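Local atomic coordinates of mRNA export factor MEX67 (Candida albicans, PDB entry 1Q40), a protein that probably takes part in the export of mRNA from the nucleus, through an NTF2-like domain that pairs with a second protein chain. Residues R111-I114 / I115-E119; V83-I86 / K87-M90; Q48-S51 / S52-H55. All blocks are in the same frame, centred on the assembly; numbering follows the deposited sequence.

Contact 1. Residues R111-I114 / I115-E119; sequences RHDI and IATPE
Asp-113 and Thr-117 meet twice, once through side chains and once through the backbone. In the side-chain bond, OG1 of Thr-117 gives its proton to OD2 of Asp-113 at 2.6 Å. The hydroxyl reaches the carboxylate from above its plane, 44° out of it. With CG of Asp-113 opposite the backbone N and beside the carbonyl carbon (chi1 -168°), the carboxylate is carried to Thr-117. The backbone bond runs from Thr-117 N to Asp-113 O at 2.9 Å and is bent, with 141° at the hydrogen. Both bonds link residues four apart and close the five residues from Asp-113 to Thr-117. They belong to the loop between strands 109-111 and 122-127 of an NTF2-like fold, and Asp-113 is the centre of an inverse gamma turn there.

The remaining contacts are packing. CB of Ala-116 sits against the other carboxylate oxygen, OD1 of Asp-113, at 3.3 Å. The Pro-118 ring lies beside Ile-114 O, with CB at 3.2 Å from that oxygen. Ring nitrogen N of Pro-118 has no hydrogen to offer it. Ile-114 also touches Leu-25 of helix 14-29 and Phe-121. Earlier in the loop, the ring of buried His-112 meets the rings of Trp-28, Phe-142 and Phe-183.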
loop_
_atom_site.group_PDB
_atom_site.type_symbol
_atom_site.label_atom_id
_atom_site.label_comp_id
_atom_site.label_asym_id
_atom_site.label_seq_id
_atom_site.Cartn_x
_atom_site.Cartn_y
_atom_site.Cartn_z
ATOM N N ARG B 111 14.599 15.254 -0.684
ATOM C CA ARG B 111 15.566 14.670 -1.594
ATOM C C ARG B 111 15.485 13.142 -1.511
ATOM O O ARG B 111 15.633 12.558 -0.439
ATOM C CB ARG B 111 16.976 15.202 -1.345
ATOM C CG ARG B 111 17.455 15.120 0.065
ATOM C CD ARG B 111 18.514 14.052 0.277
ATOM N NE ARG B 111 19.807 14.431 -0.286
ATOM C CZ ARG B 111 20.854 13.614 -0.353
ATOM N NH1 ARG B 111 20.767 12.367 0.107
ATOM N NH2 ARG B 111 21.996 14.043 -0.881
ATOM N N HIS B 112 15.152 12.531 -2.645
ATOM C CA HIS B 112 15.164 11.090 -2.836
ATOM C C HIS B 112 16.479 10.763 -3.534
ATOM O O HIS B 112 16.740 11.254 -4.627
ATOM C CB HIS B 112 14.010 10.654 -3.737
ATOM C CG HIS B 112 12.645 10.918 -3.171
ATOM N ND1 HIS B 112 12.127 12.187 -3.027
ATOM C CD2 HIS B 112 11.681 10.069 -2.747
ATOM C CE1 HIS B 112 10.906 12.107 -2.524
ATOM N NE2 HIS B 112 10.610 10.832 -2.349
ATOM N N ASP B 113 17.296 9.926 -2.914
ATOM C CA ASP B 113 18.661 9.675 -3.385
ATOM C C ASP B 113 18.681 8.488 -4.359
ATOM O O ASP B 113 19.398 7.511 -4.154
ATOM C CB ASP B 113 19.551 9.444 -2.156
ATOM C CG ASP B 113 21.031 9.454 -2.475
ATOM O OD1 ASP B 113 21.478 10.255 -3.334
ATOM O OD2 ASP B 113 21.825 8.679 -1.889
ATOM N N ILE B 114 17.885 8.589 -5.423
ATOM C CA ILE B 114 17.657 7.476 -6.345
ATOM C C ILE B 114 18.775 7.286 -7.376
ATOM O O ILE B 114 18.975 6.176 -7.860
ATOM C CB ILE B 114 16.282 7.622 -7.063
ATOM C CG1 ILE B 114 15.880 6.301 -7.739
ATOM C CG2 ILE B 114 16.287 8.767 -8.081
ATOM C CD1 ILE B 114 14.419 5.928 -7.545
ATOM N N ILE B 115 19.489 8.361 -7.714
ATOM C CA ILE B 115 20.607 8.284 -8.666
ATOM C C ILE B 115 21.834 7.644 -8.007
ATOM O O ILE B 115 22.428 6.720 -8.561
ATOM C CB ILE B 115 20.964 9.693 -9.219
ATOM C CG1 ILE B 115 19.821 10.239 -10.084
ATOM C CG2 ILE B 115 22.270 9.661 -10.028
ATOM C CD1 ILE B 115 19.801 11.757 -10.171
ATOM N N ALA B 116 22.203 8.147 -6.832
ATOM C CA ALA B 116 23.366 7.662 -6.095
ATOM C C ALA B 116 23.102 6.327 -5.412
ATOM O O ALA B 116 23.958 5.449 -5.415
ATOM C CB ALA B 116 23.806 8.691 -5.062
ATOM N N THR B 117 21.918 6.185 -4.819
ATOM C CA THR B 117 21.567 4.995 -4.046
ATOM C C THR B 117 20.208 4.424 -4.468
ATOM O O THR B 117 19.266 4.430 -3.681
ATOM C CB THR B 117 21.544 5.320 -2.532
ATOM O OG1 THR B 117 22.606 6.216 -2.197
ATOM C CG2 THR B 117 21.854 4.086 -1.704
ATOM N N PRO B 118 20.116 3.916 -5.698
ATOM C CA PRO B 118 18.864 3.328 -6.206
ATOM C C PRO B 118 18.423 2.079 -5.448
ATOM O O PRO B 118 17.266 1.675 -5.558
ATOM C CB PRO B 118 19.204 2.959 -7.656
ATOM C CG PRO B 118 20.693 2.873 -7.701
ATOM C CD PRO B 118 21.201 3.856 -6.695
ATOM N N GLU B 119 19.350 1.485 -4.703
ATOM C CA GLU B 119 19.096 0.293 -3.900
ATOM C C GLU B 119 18.246 0.534 -2.640
ATOM O O GLU B 119 17.807 -0.427 -2.012
ATOM C CB GLU B 119 20.432 -0.370 -3.515
ATOM C CG GLU B 119 21.304 0.447 -2.562
ATOM C CD GLU B 119 22.465 1.158 -3.243
ATOM O OE1 GLU B 119 22.347 1.584 -4.421
ATOM O OE2 GLU B 119 23.509 1.310 -2.575
#

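Contact 2. Residues V83-I86 / K87-M90; sequences VSSI and KARM
Val-83 and Arg-89 make a side-chain-to-backbone link between the loop and the helix. NH1 of Arg-89 gives a hydrogen bond to Val-83 O at 2.8 Å. The oxygen sits at the edge of the guanidinium, 17° out of its plane, and the nitrogen lies nearly in line with the carbonyl (166° at the oxygen). A bend at chi3 (80°) turns the end of the arginine back toward the loop. Its CG passes 3.2 Å from Ser-85 O on the way. NH1 also has a weak bond to Leu-80 O.

The tight packing lies beside this link. CG1 of Val-83 presses on CB of Ala-88 at 3.4 Å, closer than a usual carbon contact. The same methyl also lies alongside CG of Arg-89.

Ser-85 is the N-cap of helix 86-91. Its OG accepts from Ala-88 N at 3.2 Å, which satisfies an amide of the first turn. Its carbonyl starts the regular helix bonding, taking Arg-89 N at 3.0 Å. Met-90 N then bonds to Ile-86 O at 3.1 Å.

The solvent side is looser. Lys-87 is exposed, and its chain leaves the helix extended and then bends at chi3 and chi4. Ile-86 and Met-90, a selenomethionine, only graze each other, with CG2 of Ile-86 lying 4.4 Å from CG of Met-90. These two residues also pack on another protein chain. NH2 of Arg-89 hydrogen-bonds to a polar and an aromatic side chain of that partner.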
loop_
_atom_site.group_PDB
_atom_site.type_symbol
_atom_site.label_atom_id
_atom_site.label_comp_id
_atom_site.label_asym_id
_atom_site.label_seq_id
_atom_site.Cartn_x
_atom_site.Cartn_y
_atom_site.Cartn_z
ATOM N N VAL B 83 -10.650 9.018 9.337
ATOM C CA VAL B 83 -11.477 10.150 8.912
ATOM C C VAL B 83 -12.861 9.584 8.573
ATOM O O VAL B 83 -12.979 8.793 7.634
ATOM C CB VAL B 83 -10.887 10.808 7.627
ATOM C CG1 VAL B 83 -11.567 12.131 7.317
ATOM C CG2 VAL B 83 -9.396 11.027 7.762
ATOM N N SER B 84 -13.893 9.973 9.309
ATOM C CA SER B 84 -15.229 9.379 9.126
ATOM C C SER B 84 -16.265 10.287 8.446
ATOM O O SER B 84 -17.147 9.783 7.737
ATOM C CB SER B 84 -15.768 8.850 10.470
ATOM O OG SER B 84 -16.724 9.721 11.049
ATOM N N SER B 85 -16.173 11.602 8.652
ATOM C CA SER B 85 -17.148 12.520 8.054
ATOM C C SER B 85 -16.898 12.656 6.555
ATOM O O SER B 85 -15.750 12.714 6.108
ATOM C CB SER B 85 -17.159 13.894 8.748
ATOM O OG SER B 85 -16.270 14.842 8.160
ATOM N N ILE B 86 -17.983 12.701 5.789
ATOM C CA ILE B 86 -17.902 12.792 4.334
ATOM C C ILE B 86 -17.209 14.079 3.912
ATOM O O ILE B 86 -16.447 14.085 2.951
ATOM C CB ILE B 86 -19.320 12.709 3.706
ATOM C CG1 ILE B 86 -19.916 11.316 3.930
ATOM C CG2 ILE B 86 -19.289 13.034 2.213
ATOM C CD1 ILE B 86 -21.451 11.260 3.802
ATOM N N LYS B 87 -17.468 15.165 4.635
ATOM C CA LYS B 87 -16.857 16.450 4.319
ATOM C C LYS B 87 -15.340 16.352 4.351
ATOM O O LYS B 87 -14.676 16.797 3.430
ATOM C CB LYS B 87 -17.321 17.541 5.290
ATOM C CG LYS B 87 -16.953 18.957 4.847
ATOM C CD LYS B 87 -17.120 19.982 5.981
ATOM C CE LYS B 87 -16.056 21.077 5.928
ATOM N NZ LYS B 87 -14.654 20.541 5.954
ATOM N N ALA B 88 -14.806 15.771 5.421
ATOM C CA ALA B 88 -13.361 15.658 5.591
ATOM C C ALA B 88 -12.762 14.671 4.583
ATOM O O ALA B 88 -11.673 14.899 4.064
ATOM C CB ALA B 88 -13.030 15.237 7.019
ATOM N N ARG B 89 -13.475 13.584 4.308
ATOM C CA ARG B 89 -13.009 12.577 3.345
ATOM C C ARG B 89 -12.822 13.176 1.951
ATOM O O ARG B 89 -11.822 12.911 1.285
ATOM C CB ARG B 89 -13.965 11.381 3.306
ATOM C CG ARG B 89 -13.902 10.543 4.580
ATOM C CD ARG B 89 -15.033 9.558 4.738
ATOM N NE ARG B 89 -14.834 8.337 3.952
ATOM C CZ ARG B 89 -14.346 7.185 4.419
ATOM N NH1 ARG B 89 -13.918 7.069 5.667
ATOM N NH2 ARG B 89 -14.244 6.143 3.604
HETATM N N MSE B 90 -13.744 14.035 1.532
HETATM C CA MSE B 90 -13.657 14.625 0.202
HETATM C C MSE B 90 -12.741 15.854 0.167
HETATM O O MSE B 90 -12.125 16.121 -0.856
HETATM C CB MSE B 90 -15.051 14.936 -0.332
HETATM C CG MSE B 90 -15.946 13.678 -0.513
HETATM SE SE MSE B 90 -15.086 12.051 -1.221
HETATM C CE MSE B 90 -14.895 12.615 -3.059
#

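Contact 3. Residues Q48-S51 / S52-H55; sequences QVDS and SHPH
A type I beta turn from Asp-50 to His-53 ends strand 44-49, and a histidine-carboxylate hydrogen bond joins the side chains of its first and last residues. ND1 of His-53 donates to OD2 of Asp-50 at 2.9 Å, with 159° at the hydrogen. The oxygen lies at the ring edge, in the plane of the imidazole. At the aspartate end, the donor lies above the carboxylate, 49° out of its plane. The two flat groups stand almost perpendicular, 82° apart. The extended first torsion of Asp-50 carries its carboxylate to His-53.

The other oxygen, OD1 of Asp-50, takes a weak bond from Ser-52 N at 3.2 Å. The closing bond of the turn, His-53 N to Asp-50 O, is also weak at 3.4 Å. The carboxylate thus spans the turn, one oxygen facing its backbone and the other the imidazole. Past the turn, ND1 of His-55 bonds to His-53 O at 3.0 Å. A water gives one proton to that oxygen and the other to Ser-51 O, bridging the two carbonyls.

OD2 of Asp-50 and NE2 of His-53 hydrogen-bond to polar side chains of another protein chain, and OG of Ser-52 to a basic one; these are their strongest polar partners. Within the chain, Asp-50 bonds through its backbone to Ile-206 of strand 198-208. His-53 packs on Arg-207 and Pro-208 at the end of that strand.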
loop_
_atom_site.group_PDB
_atom_site.type_symbol
_atom_site.label_atom_id
_atom_site.label_comp_id
_atom_site.label_asym_id
_atom_site.label_seq_id
_atom_site.Cartn_x
_atom_site.Cartn_y
_atom_site.Cartn_z
ATOM N N GLN B 48 -1.813 9.819 2.493
ATOM C CA GLN B 48 -2.252 9.182 3.747
ATOM C C GLN B 48 -1.048 8.933 4.663
ATOM O O GLN B 48 0.025 8.568 4.194
ATOM C CB GLN B 48 -3.016 7.865 3.427
ATOM C CG GLN B 48 -2.215 6.821 2.600
ATOM C CD GLN B 48 -3.017 5.554 2.237
ATOM O OE1 GLN B 48 -3.633 4.930 3.102
ATOM N NE2 GLN B 48 -2.991 5.181 0.963
ATOM N N VAL B 49 -1.220 9.152 5.966
ATOM C CA VAL B 49 -0.206 8.859 6.970
ATOM C C VAL B 49 -0.575 7.559 7.702
ATOM O O VAL B 49 -1.724 7.368 8.121
ATOM C CB VAL B 49 -0.065 10.002 8.002
ATOM C CG1 VAL B 49 0.867 9.606 9.147
ATOM C CG2 VAL B 49 0.421 11.267 7.320
ATOM N N ASP B 50 0.410 6.672 7.828
ATOM C CA ASP B 50 0.311 5.461 8.663
ATOM C C ASP B 50 1.350 5.528 9.788
ATOM O O ASP B 50 2.460 5.035 9.654
ATOM C CB ASP B 50 0.547 4.214 7.804
ATOM C CG ASP B 50 0.382 2.914 8.586
ATOM O OD1 ASP B 50 0.092 2.949 9.812
ATOM O OD2 ASP B 50 0.526 1.793 8.039
ATOM N N SER B 51 0.968 6.141 10.900
ATOM C CA SER B 51 1.860 6.350 12.030
ATOM C C SER B 51 2.163 5.062 12.793
ATOM O O SER B 51 3.097 5.020 13.587
ATOM C CB SER B 51 1.287 7.417 12.970
ATOM O OG SER B 51 0.087 6.990 13.595
ATOM N N SER B 52 1.369 4.020 12.563
ATOM C CA SER B 52 1.551 2.751 13.243
ATOM C C SER B 52 2.439 1.760 12.489
ATOM O O SER B 52 2.622 0.628 12.944
ATOM C CB SER B 52 0.192 2.100 13.483
ATOM O OG SER B 52 0.341 1.051 14.432
ATOM N N HIS B 53 2.960 2.155 11.333
ATOM C CA HIS B 53 3.609 1.189 10.449
ATOM C C HIS B 53 4.881 0.661 11.086
ATOM O O HIS B 53 5.653 1.439 11.622
ATOM C CB HIS B 53 3.974 1.798 9.105
ATOM C CG HIS B 53 4.079 0.793 8.006
ATOM N ND1 HIS B 53 3.021 0.491 7.182
ATOM C CD2 HIS B 53 5.113 0.019 7.594
ATOM C CE1 HIS B 53 3.401 -0.417 6.300
ATOM N NE2 HIS B 53 4.668 -0.718 6.525
ATOM N N PRO B 54 5.100 -0.651 11.024
ATOM C CA PRO B 54 6.343 -1.243 11.544
ATOM C C PRO B 54 7.607 -0.629 10.950
ATOM O O PRO B 54 7.633 -0.177 9.808
ATOM C CB PRO B 54 6.212 -2.720 11.161
ATOM C CG PRO B 54 4.721 -2.945 11.183
ATOM C CD PRO B 54 4.164 -1.686 10.542
ATOM N N HIS B 55 8.648 -0.588 11.764
ATOM C CA HIS B 55 9.948 -0.087 11.339
ATOM C C HIS B 55 11.007 -0.512 12.360
ATOM O O HIS B 55 10.677 -0.926 13.478
ATOM C CB HIS B 55 9.925 1.443 11.202
ATOM C CG HIS B 55 9.567 2.159 12.469
ATOM N ND1 HIS B 55 8.273 2.229 12.950
ATOM C CD2 HIS B 55 10.340 2.824 13.362
ATOM C CE1 HIS B 55 8.267 2.916 14.081
ATOM N NE2 HIS B 55 9.506 3.285 14.354
HETATM O O HOH W 1 5.028 3.057 14.037
#

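Overall arrangement
From the N terminus, helix 14-29 leads to strand 44-49, where contact 3 turns the chain off the sheet. A long connection follows, and contact 2 starts helix 86-91. The centres of contacts 2 and 3 are about 20 Å apart. After helix 96-105 and strand 109-111 comes contact 1, which folds the loop leading to strand 122-127. The three contacts follow in series; none nests or crosses. Contacts 1 and 2 are on opposite sides of the chain's centre, with their own centres about 36 Å apart. Contacts 2 and 3 both reach the partner protein chain, whereas contact 1 touches helix 14-29 of its own chain.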